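Local structure of uncharacterized protein (6ANS) at residues T36-S47 with Q228-E239; R115-R123 with V182-A190. The protein is of unknown function, a DUF1214-domain protein from Burkholderia cenocepacia that forms a two-chain assembly and carries a bound sodium ion. One frame throughout, in Å; residues are numbered along the deposited sequence.

In the fold
Contact 1 joins helix 35-46, near the start of the chain, to helix 224-251, which follows the first pair of beta sheets; contact 2 is nested inside the long loop that this pairing closes. Between the segments of contact 1 run the strands of one antiparallel and one mixed sheet, and contact 2 lies where those two sheets are linked by turns, bringing the end of strand 109-115 to the start of strand 188-196. The centres of the two contacts are 25 Å apart and their nearest atoms about 5 Å, without touching. Contact 1 belongs to the helical layer, with helix 35-46 also touching the second subunit; contact 2 lies in the beta region of the first DUF1214 segment.

Contact 1 (T36-S47 with Q228-E239); sequences TWADFCDTLKRS and QGGLMRAAQFVE
Two nearly parallel helices pack side by side here, residues 36-47 of helix 35-46 against 228-239 of helix 224-251, with segment axes 8.6 Å apart and 5° between their directions. Small residues permit the close approach: Ala235 presents only a methyl, whose CB lies 3.6 Å from Phe40 CD1 and also touches Thr43 CG2. Phe40, its CG anti to the backbone N (chi1 169°), reaches across as a knob among Leu231, Met232, Ala234 and Ala235. Leu231 CD2 sits over one ring face in a CH-pi contact, while the methyl of Ala234 meets the ring edge. In return the flexible selenomethionine Met232, bent at its second and third torsions, fits among Thr36, Asp39, Phe40 and Thr43, its SE 4.0 Å from Thr36 CG2. Thr43 suits the interface because its two branches divide the work: CG2 packs on Ala235, while OG1 donates to Asp39 O at 2.9 Å and accepts from a water that is also bound by Gln236 NE2. Toward the C-terminal end, Leu44 CD2 meets Val238 CG2. There too Arg46 grips Glu239 side-on, NE to OE2 at 3.0 Å and NH2 to OE1 at 2.7 Å, each oxygen using its syn lone pair; the two flat groups are turned 26° apart. A water joins Glu239 OE2 to Arg46 O. Trp37 touches Leu231 CD2 at its ring edge, but its NE1 bonds to Leu44 O of the second subunit, and Cys41 packs on Cys41 of that subunit, placing helix 35-46 at the dimer interface. Knobs entering holes in both directions are characteristic of closely packed, near-parallel helices, here in a helical layer that also includes helices 24-33 and 60-83.

Contact 2 (R115-R123 with V182-A190); sequences RVDGRCEYR and VRMEPDTNA
Two type I turns meet beyond the end of the strand pair 109-115 and 188-196: Asp117-Cys120 lies against Glu185-Thr188, just past the antiparallel, non-hydrogen-bonded pair Arg115-Ala190. Val116 N donates to Asn189 O at 3.0 Å; Asn189 belongs, with Ala190, to a classic beta bulge facing Gln139. Gly118 N makes a weak bond to Thr188 O, and, having no side chain, Gly118 lets the two turns approach until its CA lies 3.1 Å from Glu185 O in a CA-H...O contact. Arg115, bent at its second and third torsions, lays its guanidinium over the amide of Asn189, the planes 26° apart, while its NH1 bonds to Tyr113 OH, and Asn189 ND2 to Gly141 O. The selenomethionine Met184 packs its SE on Val116 CG2 at 3.9 Å, and its CE meets the edge of the Tyr122 ring, one face of which carries Val116 CG1 over its centre. Asp117 OD1 accepts from Arg119 N at 2.9 Å, an Asx turn, and from Arg119 NE, while OD2 takes Arg119 NH2 at 3.0 Å. A water donates to both Asp117 OD1 and Pro186 O. With three donors on OD1, the carboxylate is probably stabilised as an anion, and it ties its own turn to the neighbouring one through solvent.

Contact 1 (T36-S47 with Q228-E239)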
loop_
_atom_site.group_PDB
_atom_site.type_symbol
_atom_site.label_atom_id
_atom_site.label_comp_id
_atom_site.label_asym_id
_atom_site.label_seq_id
_atom_site.Cartn_x
_atom_site.Cartn_y
_atom_site.Cartn_z
ATOM N N THR A 36 -22.411 -7.796 -6.461
ATOM C CA THR A 36 -21.689 -6.621 -5.975
ATOM C C THR A 36 -20.327 -6.510 -6.640
ATOM O O THR A 36 -19.886 -5.407 -7.003
ATOM C CB THR A 36 -21.512 -6.679 -4.453
ATOM O OG1 THR A 36 -22.775 -6.911 -3.831
ATOM C CG2 THR A 36 -20.927 -5.361 -3.936
ATOM N N TRP A 37 -19.635 -7.643 -6.785
ATOM C CA TRP A 37 -18.335 -7.618 -7.433
ATOM C C TRP A 37 -18.470 -7.141 -8.869
ATOM O O TRP A 37 -17.653 -6.346 -9.346
ATOM C CB TRP A 37 -17.680 -9.006 -7.376
ATOM C CG TRP A 37 -16.278 -8.999 -7.921
ATOM C CD1 TRP A 37 -15.864 -9.507 -9.114
ATOM C CD2 TRP A 37 -15.110 -8.429 -7.299
ATOM N NE1 TRP A 37 -14.518 -9.299 -9.273
ATOM C CE2 TRP A 37 -14.031 -8.641 -8.175
ATOM C CE3 TRP A 37 -14.875 -7.772 -6.081
ATOM C CZ2 TRP A 37 -12.740 -8.217 -7.886
ATOM C CZ3 TRP A 37 -13.587 -7.349 -5.789
ATOM C CH2 TRP A 37 -12.535 -7.573 -6.686
ATOM N N ALA A 38 -19.507 -7.606 -9.575
ATOM C CA ALA A 38 -19.727 -7.128 -10.935
ATOM C C ALA A 38 -19.971 -5.625 -10.949
ATOM O O ALA A 38 -19.358 -4.890 -11.734
ATOM C CB ALA A 38 -20.902 -7.873 -11.572
ATOM N N ASP A 39 -20.855 -5.147 -10.063
ATOM C CA ASP A 39 -21.154 -3.717 -10.003
ATOM C C ASP A 39 -19.920 -2.906 -9.642
ATOM O O ASP A 39 -19.715 -1.807 -10.166
ATOM C CB ASP A 39 -22.260 -3.454 -8.982
ATOM C CG ASP A 39 -23.581 -4.028 -9.409
ATOM O OD1 ASP A 39 -23.678 -4.499 -10.571
ATOM O OD2 ASP A 39 -24.504 -4.044 -8.570
ATOM N N PHE A 40 -19.111 -3.425 -8.716
ATOM C CA PHE A 40 -17.846 -2.792 -8.338
ATOM C C PHE A 40 -16.932 -2.598 -9.545
ATOM O O PHE A 40 -16.421 -1.495 -9.790
ATOM C CB PHE A 40 -17.189 -3.653 -7.253
ATOM C CG PHE A 40 -15.769 -3.304 -6.937
ATOM C CD1 PHE A 40 -15.481 -2.277 -6.044
ATOM C CD2 PHE A 40 -14.718 -4.072 -7.445
ATOM C CE1 PHE A 40 -14.162 -1.972 -5.715
ATOM C CE2 PHE A 40 -13.388 -3.791 -7.105
ATOM C CZ PHE A 40 -13.110 -2.744 -6.246
ATOM N N CYS A 41 -16.714 -3.666 -10.316
ATOM C CA CYS A 41 -15.833 -3.560 -11.474
ATOM C C CYS A 41 -16.428 -2.643 -12.546
ATOM O O CYS A 41 -15.702 -1.853 -13.165
ATOM C CB CYS A 41 -15.533 -4.962 -12.024
ATOM S SG CYS A 41 -14.605 -6.002 -10.835
ATOM N N ASP A 42 -17.747 -2.702 -12.754
ATOM C CA ASP A 42 -18.382 -1.827 -13.748
ATOM C C ASP A 42 -18.326 -0.353 -13.347
ATOM O O ASP A 42 -18.265 0.525 -14.218
ATOM C CB ASP A 42 -19.847 -2.218 -13.963
ATOM C CG ASP A 42 -20.003 -3.537 -14.691
ATOM O OD1 ASP A 42 -19.013 -4.022 -15.288
ATOM O OD2 ASP A 42 -21.136 -4.065 -14.689
ATOM N N THR A 43 -18.413 -0.055 -12.049
ATOM C CA THR A 43 -18.231 1.324 -11.614
ATOM C C THR A 43 -16.798 1.770 -11.850
ATOM O O THR A 43 -16.555 2.872 -12.352
ATOM C CB THR A 43 -18.620 1.465 -10.144
ATOM O OG1 THR A 43 -19.981 1.054 -9.984
ATOM C CG2 THR A 43 -18.421 2.925 -9.642
ATOM N N LEU A 44 -15.838 0.911 -11.524
ATOM C CA LEU A 44 -14.448 1.167 -11.884
ATOM C C LEU A 44 -14.307 1.452 -13.372
ATOM O O LEU A 44 -13.670 2.433 -13.776
ATOM C CB LEU A 44 -13.605 -0.043 -11.511
ATOM C CG LEU A 44 -13.078 0.050 -10.106
ATOM C CD1 LEU A 44 -12.358 -1.232 -9.728
ATOM C CD2 LEU A 44 -12.147 1.260 -10.134
ATOM N N LYS A 45 -14.911 0.600 -14.204
ATOM C CA LYS A 45 -14.803 0.773 -15.646
ATOM C C LYS A 45 -15.354 2.126 -16.073
ATOM O O LYS A 45 -14.698 2.865 -16.813
ATOM C CB LYS A 45 -15.529 -0.370 -16.369
ATOM C CG LYS A 45 -15.499 -0.292 -17.894
ATOM C CD LYS A 45 -15.820 -1.678 -18.510
ATOM C CE LYS A 45 -17.238 -2.140 -18.177
ATOM N NZ LYS A 45 -17.591 -3.438 -18.825
ATOM N N ARG A 46 -16.553 2.475 -15.583
ATOM C CA ARG A 46 -17.193 3.725 -15.966
ATOM C C ARG A 46 -16.358 4.940 -15.566
ATOM O O ARG A 46 -16.438 5.989 -16.217
ATOM C CB ARG A 46 -18.580 3.796 -15.332
ATOM C CG ARG A 46 -19.472 4.863 -15.909
ATOM C CD ARG A 46 -20.879 4.794 -15.329
ATOM N NE ARG A 46 -20.901 5.147 -13.907
ATOM C CZ ARG A 46 -21.440 4.379 -12.965
ATOM N NH1 ARG A 46 -22.024 3.233 -13.305
ATOM N NH2 ARG A 46 -21.412 4.760 -11.693
ATOM N N SER A 47 -15.531 4.810 -14.528
ATOM C CA SER A 47 -14.626 5.891 -14.140
ATOM C C SER A 47 -13.667 6.285 -15.256
ATOM O O SER A 47 -13.169 7.412 -15.249
ATOM C CB SER A 47 -13.804 5.485 -12.925
ATOM O OG SER A 47 -14.616 5.364 -11.784
ATOM N N GLN A 228 -20.211 -5.410 1.324
ATOM C CA GLN A 228 -20.992 -4.853 0.224
ATOM C C GLN A 228 -20.889 -3.334 0.222
ATOM O O GLN A 228 -20.653 -2.718 -0.821
ATOM C CB GLN A 228 -22.457 -5.307 0.314
ATOM C CG GLN A 228 -23.325 -4.925 -0.917
ATOM C CD GLN A 228 -23.868 -3.479 -0.874
ATOM O OE1 GLN A 228 -23.883 -2.833 0.176
ATOM N NE2 GLN A 228 -24.311 -2.977 -2.027
ATOM N N GLY A 229 -21.044 -2.720 1.396
ATOM C CA GLY A 229 -20.954 -1.270 1.487
ATOM C C GLY A 229 -19.555 -0.751 1.229
ATOM O O GLY A 229 -19.376 0.291 0.591
ATOM N N GLY A 230 -18.544 -1.453 1.737
ATOM C CA GLY A 230 -17.175 -1.000 1.538
ATOM C C GLY A 230 -16.762 -1.046 0.080
ATOM O O GLY A 230 -16.106 -0.130 -0.418
ATOM N N LEU A 231 -17.141 -2.109 -0.628
ATOM C CA LEU A 231 -16.767 -2.214 -2.039
ATOM C C LEU A 231 -17.410 -1.104 -2.867
ATOM O O LEU A 231 -16.738 -0.441 -3.669
ATOM C CB LEU A 231 -17.148 -3.589 -2.587
ATOM C CG LEU A 231 -16.250 -4.735 -2.112
ATOM C CD1 LEU A 231 -16.854 -6.088 -2.489
ATOM C CD2 LEU A 231 -14.860 -4.583 -2.695
HETATM N N MSE A 232 -18.713 -0.881 -2.690
HETATM C CA MSE A 232 -19.397 0.136 -3.479
HETATM C C MSE A 232 -18.848 1.525 -3.138
HETATM O O MSE A 232 -18.619 2.338 -4.036
HETATM C CB MSE A 232 -20.921 0.069 -3.272
HETATM C CG MSE A 232 -21.560 -1.191 -3.897
HETATM SE SE MSE A 232 -20.739 -1.788 -5.632
HETATM C CE MSE A 232 -21.147 -0.169 -6.691
ATOM N N ARG A 233 -18.594 1.794 -1.852
ATOM C CA ARG A 233 -17.999 3.085 -1.506
ATOM C C ARG A 233 -16.617 3.234 -2.135
ATOM O O ARG A 233 -16.270 4.311 -2.640
ATOM C CB ARG A 233 -17.927 3.269 0.017
ATOM C CG ARG A 233 -19.274 3.723 0.653
ATOM C CD ARG A 233 -19.108 4.071 2.144
ATOM N NE ARG A 233 -18.838 2.869 2.933
ATOM C CZ ARG A 233 -19.786 2.042 3.363
ATOM N NH1 ARG A 233 -21.062 2.304 3.095
ATOM N NH2 ARG A 233 -19.463 0.964 4.069
ATOM N N ALA A 234 -15.822 2.161 -2.129
ATOM C CA ALA A 234 -14.502 2.223 -2.754
ATOM C C ALA A 234 -14.617 2.533 -4.241
ATOM O O ALA A 234 -13.936 3.428 -4.751
ATOM C CB ALA A 234 -13.744 0.911 -2.527
ATOM N N ALA A 235 -15.503 1.821 -4.948
ATOM C CA ALA A 235 -15.675 2.060 -6.383
ATOM C C ALA A 235 -16.173 3.469 -6.642
ATOM O O ALA A 235 -15.701 4.144 -7.564
ATOM C CB ALA A 235 -16.649 1.035 -6.999
ATOM N N GLN A 236 -17.137 3.930 -5.839
ATOM C CA GLN A 236 -17.682 5.268 -6.034
ATOM C C GLN A 236 -16.673 6.350 -5.666
ATOM O O GLN A 236 -16.730 7.452 -6.221
ATOM C CB GLN A 236 -18.984 5.419 -5.240
ATOM C CG GLN A 236 -20.187 4.783 -5.958
ATOM C CD GLN A 236 -21.194 4.180 -5.003
ATOM O OE1 GLN A 236 -21.203 4.500 -3.808
ATOM N NE2 GLN A 236 -22.076 3.320 -5.529
ATOM N N PHE A 237 -15.746 6.049 -4.749
ATOM C CA PHE A 237 -14.647 6.967 -4.454
ATOM C C PHE A 237 -13.791 7.233 -5.690
ATOM O O PHE A 237 -13.407 8.379 -5.945
ATOM C CB PHE A 237 -13.789 6.403 -3.317
ATOM C CG PHE A 237 -12.661 7.314 -2.872
ATOM C CD1 PHE A 237 -12.860 8.251 -1.854
ATOM C CD2 PHE A 237 -11.399 7.215 -3.458
ATOM C CE1 PHE A 237 -11.815 9.081 -1.428
ATOM C CE2 PHE A 237 -10.351 8.043 -3.048
ATOM C CZ PHE A 237 -10.555 8.980 -2.025
ATOM N N VAL A 238 -13.463 6.189 -6.458
ATOM C CA VAL A 238 -12.658 6.379 -7.668
ATOM C C VAL A 238 -13.375 7.301 -8.642
ATOM O O VAL A 238 -12.802 8.277 -9.150
ATOM C CB VAL A 238 -12.347 5.028 -8.342
ATOM C CG1 VAL A 238 -11.644 5.276 -9.671
ATOM C CG2 VAL A 238 -11.492 4.167 -7.449
ATOM N N GLU A 239 -14.645 7.010 -8.910
ATOM C CA GLU A 239 -15.392 7.808 -9.878
ATOM C C GLU A 239 -15.554 9.244 -9.403
ATOM O O GLU A 239 -15.301 10.189 -10.161
ATOM C CB GLU A 239 -16.762 7.185 -10.136
ATOM C CG GLU A 239 -17.635 8.017 -11.078
ATOM C CD GLU A 239 -18.728 7.197 -11.728
ATOM O OE1 GLU A 239 -19.561 6.657 -10.968
ATOM O OE2 GLU A 239 -18.777 7.125 -12.985
HETATM O O HOH W 1 -24.418 -4.777 -4.318
HETATM O O HOH W 2 -21.750 2.679 -8.716
HETATM O O HOH W 3 -17.533 8.429 -14.817
#

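Contact 2 (R115-R123 with V182-A190)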
loop_
_atom_site.group_PDB
_atom_site.type_symbol
_atom_site.label_atom_id
_atom_site.label_comp_id
_atom_site.label_asym_id
_atom_site.label_seq_id
_atom_site.Cartn_x
_atom_site.Cartn_y
_atom_site.Cartn_z
ATOM N N ARG A 115 -10.126 5.773 9.613
ATOM C CA ARG A 115 -11.575 5.799 9.726
ATOM C C ARG A 115 -11.954 5.745 11.189
ATOM O O ARG A 115 -11.412 4.947 11.952
ATOM C CB ARG A 115 -12.217 4.624 8.988
ATOM C CG ARG A 115 -12.058 4.648 7.483
ATOM C CD ARG A 115 -12.772 5.846 6.874
ATOM N NE ARG A 115 -14.222 5.714 6.829
ATOM C CZ ARG A 115 -14.983 6.403 5.984
ATOM N NH1 ARG A 115 -14.413 7.252 5.132
ATOM N NH2 ARG A 115 -16.302 6.257 5.983
ATOM N N VAL A 116 -12.875 6.611 11.590
ATOM C CA VAL A 116 -13.370 6.617 12.948
ATOM C C VAL A 116 -14.893 6.698 12.877
ATOM O O VAL A 116 -15.475 6.966 11.828
ATOM C CB VAL A 116 -12.764 7.778 13.770
ATOM C CG1 VAL A 116 -11.240 7.612 13.916
ATOM C CG2 VAL A 116 -13.064 9.103 13.099
ATOM N N ASP A 117 -15.530 6.446 14.015
ATOM C CA ASP A 117 -16.968 6.593 14.199
ATOM C C ASP A 117 -17.185 7.757 15.161
ATOM O O ASP A 117 -16.800 7.677 16.333
ATOM C CB ASP A 117 -17.562 5.301 14.765
ATOM C CG ASP A 117 -19.075 5.327 14.882
ATOM O OD1 ASP A 117 -19.678 6.416 14.979
ATOM O OD2 ASP A 117 -19.662 4.223 14.918
ATOM N N GLY A 118 -17.834 8.816 14.682
ATOM C CA GLY A 118 -18.031 9.994 15.518
ATOM C C GLY A 118 -18.851 9.756 16.776
ATOM O O GLY A 118 -18.885 10.628 17.654
ATOM N N ARG A 119 -19.507 8.611 16.889
ATOM C CA ARG A 119 -20.257 8.302 18.094
ATOM C C ARG A 119 -19.409 7.625 19.162
ATOM O O ARG A 119 -19.902 7.384 20.266
ATOM C CB ARG A 119 -21.452 7.417 17.740
ATOM C CG ARG A 119 -22.411 8.058 16.733
ATOM C CD ARG A 119 -23.368 7.027 16.169
ATOM N NE ARG A 119 -22.658 5.954 15.479
ATOM C CZ ARG A 119 -23.260 4.899 14.936
ATOM N NH1 ARG A 119 -24.581 4.778 15.014
ATOM N NH2 ARG A 119 -22.548 3.959 14.328
ATOM N N CYS A 120 -18.152 7.320 18.865
ATOM C CA CYS A 120 -17.252 6.635 19.776
ATOM C C CYS A 120 -16.133 7.592 20.179
ATOM O O CYS A 120 -16.101 8.747 19.754
ATOM C CB CYS A 120 -16.714 5.355 19.112
ATOM S SG CYS A 120 -18.071 4.264 18.516
ATOM N N GLU A 121 -15.202 7.108 20.998
ATOM C CA GLU A 121 -14.077 7.930 21.431
ATOM C C GLU A 121 -12.757 7.223 21.141
ATOM O O GLU A 121 -12.668 5.995 21.235
ATOM C CB GLU A 121 -14.202 8.256 22.914
ATOM C CG GLU A 121 -15.491 9.018 23.247
ATOM C CD GLU A 121 -15.503 9.515 24.684
ATOM O OE1 GLU A 121 -15.258 8.695 25.590
ATOM O OE2 GLU A 121 -15.735 10.721 24.901
ATOM N N TYR A 122 -11.735 8.003 20.791
ATOM C CA TYR A 122 -10.450 7.475 20.357
ATOM C C TYR A 122 -9.312 8.197 21.065
ATOM O O TYR A 122 -9.397 9.390 21.384
ATOM C CB TYR A 122 -10.279 7.605 18.821
ATOM C CG TYR A 122 -11.358 6.856 18.072
ATOM C CD1 TYR A 122 -11.155 5.558 17.616
ATOM C CD2 TYR A 122 -12.596 7.442 17.853
ATOM C CE1 TYR A 122 -12.159 4.875 16.942
ATOM C CE2 TYR A 122 -13.611 6.772 17.193
ATOM C CZ TYR A 122 -13.392 5.493 16.741
ATOM O OH TYR A 122 -14.407 4.844 16.092
ATOM N N ARG A 123 -8.242 7.452 21.292
ATOM C CA ARG A 123 -6.987 7.976 21.817
ATOM C C ARG A 123 -5.920 7.860 20.734
ATOM O O ARG A 123 -5.709 6.774 20.179
ATOM C CB ARG A 123 -6.556 7.192 23.056
ATOM C CG ARG A 123 -5.712 7.961 24.027
ATOM C CD ARG A 123 -5.122 7.041 25.099
ATOM N NE ARG A 123 -6.052 5.994 25.517
ATOM C CZ ARG A 123 -6.979 6.143 26.457
ATOM N NH1 ARG A 123 -7.113 7.308 27.089
ATOM N NH2 ARG A 123 -7.771 5.124 26.768
ATOM N N VAL A 182 -9.781 16.755 20.275
ATOM C CA VAL A 182 -10.168 17.087 18.906
ATOM C C VAL A 182 -11.647 16.762 18.773
ATOM O O VAL A 182 -12.064 15.617 18.993
ATOM C CB VAL A 182 -9.354 16.313 17.854
ATOM C CG1 VAL A 182 -9.707 16.821 16.453
ATOM C CG2 VAL A 182 -7.870 16.408 18.115
ATOM N N ARG A 183 -12.431 17.757 18.381
ATOM C CA ARG A 183 -13.876 17.604 18.302
ATOM C C ARG A 183 -14.301 16.654 17.178
ATOM O O ARG A 183 -13.709 16.633 16.099
ATOM C CB ARG A 183 -14.502 18.990 18.102
ATOM C CG ARG A 183 -15.926 19.000 17.674
ATOM C CD ARG A 183 -16.389 20.450 17.464
ATOM N NE ARG A 183 -17.834 20.525 17.386
ATOM C CZ ARG A 183 -18.526 20.392 16.262
ATOM N NH1 ARG A 183 -17.901 20.191 15.109
ATOM N NH2 ARG A 183 -19.841 20.480 16.292
HETATM N N MSE A 184 -15.341 15.868 17.443
HETATM C CA MSE A 184 -16.054 15.131 16.404
HETATM C C MSE A 184 -17.544 15.415 16.510
HETATM O O MSE A 184 -18.013 15.818 17.552
HETATM C CB MSE A 184 -15.830 13.619 16.522
HETATM C CG MSE A 184 -14.387 13.183 16.355
HETATM SE SE MSE A 184 -14.236 11.251 16.092
HETATM C CE MSE A 184 -14.815 10.635 17.833
ATOM N N GLU A 185 -18.273 15.185 15.430
ATOM C CA GLU A 185 -19.720 15.085 15.418
ATOM C C GLU A 185 -20.118 13.625 15.217
ATOM O O GLU A 185 -19.287 12.792 14.836
ATOM C CB GLU A 185 -20.315 15.940 14.288
ATOM C CG GLU A 185 -19.955 17.408 14.370
ATOM C CD GLU A 185 -20.318 18.170 13.108
ATOM O OE1 GLU A 185 -20.994 17.597 12.236
ATOM O OE2 GLU A 185 -19.919 19.350 12.999
ATOM N N PRO A 186 -21.372 13.267 15.499
ATOM C CA PRO A 186 -21.821 11.891 15.213
ATOM C C PRO A 186 -21.488 11.410 13.803
ATOM O O PRO A 186 -21.156 10.231 13.624
ATOM C CB PRO A 186 -23.341 11.976 15.438
ATOM C CG PRO A 186 -23.492 13.055 16.491
ATOM C CD PRO A 186 -22.391 14.055 16.227
ATOM N N ASP A 187 -21.572 12.287 12.802
ATOM C CA ASP A 187 -21.287 11.935 11.417
ATOM C C ASP A 187 -19.802 11.934 11.084
ATOM O O ASP A 187 -19.449 11.569 9.959
ATOM C CB ASP A 187 -22.000 12.899 10.465
ATOM C CG ASP A 187 -23.465 12.569 10.284
ATOM O OD1 ASP A 187 -23.925 11.529 10.805
ATOM O OD2 ASP A 187 -24.164 13.362 9.617
ATOM N N THR A 188 -18.937 12.379 11.996
ATOM C CA THR A 188 -17.507 12.341 11.729
ATOM C C THR A 188 -17.104 10.911 11.416
ATOM O O THR A 188 -17.530 9.976 12.097
ATOM C CB THR A 188 -16.714 12.855 12.931
ATOM O OG1 THR A 188 -17.014 14.237 13.150
ATOM C CG2 THR A 188 -15.207 12.665 12.698
ATOM N N ASN A 189 -16.297 10.739 10.372
ATOM C CA ASN A 189 -15.870 9.395 9.989
ATOM C C ASN A 189 -14.392 9.267 9.652
ATOM O O ASN A 189 -13.962 8.166 9.288
ATOM C CB ASN A 189 -16.715 8.883 8.797
ATOM C CG ASN A 189 -16.553 9.736 7.543
ATOM O OD1 ASN A 189 -15.571 10.475 7.373
ATOM N ND2 ASN A 189 -17.542 9.660 6.668
ATOM N N ALA A 190 -13.602 10.336 9.749
ATOM C CA ALA A 190 -12.184 10.244 9.423
ATOM C C ALA A 190 -11.351 11.192 10.283
ATOM O O ALA A 190 -11.802 12.270 10.681
ATOM C CB ALA A 190 -11.917 10.557 7.951
HETATM O O HOH W 4 -20.913 7.742 13.006
#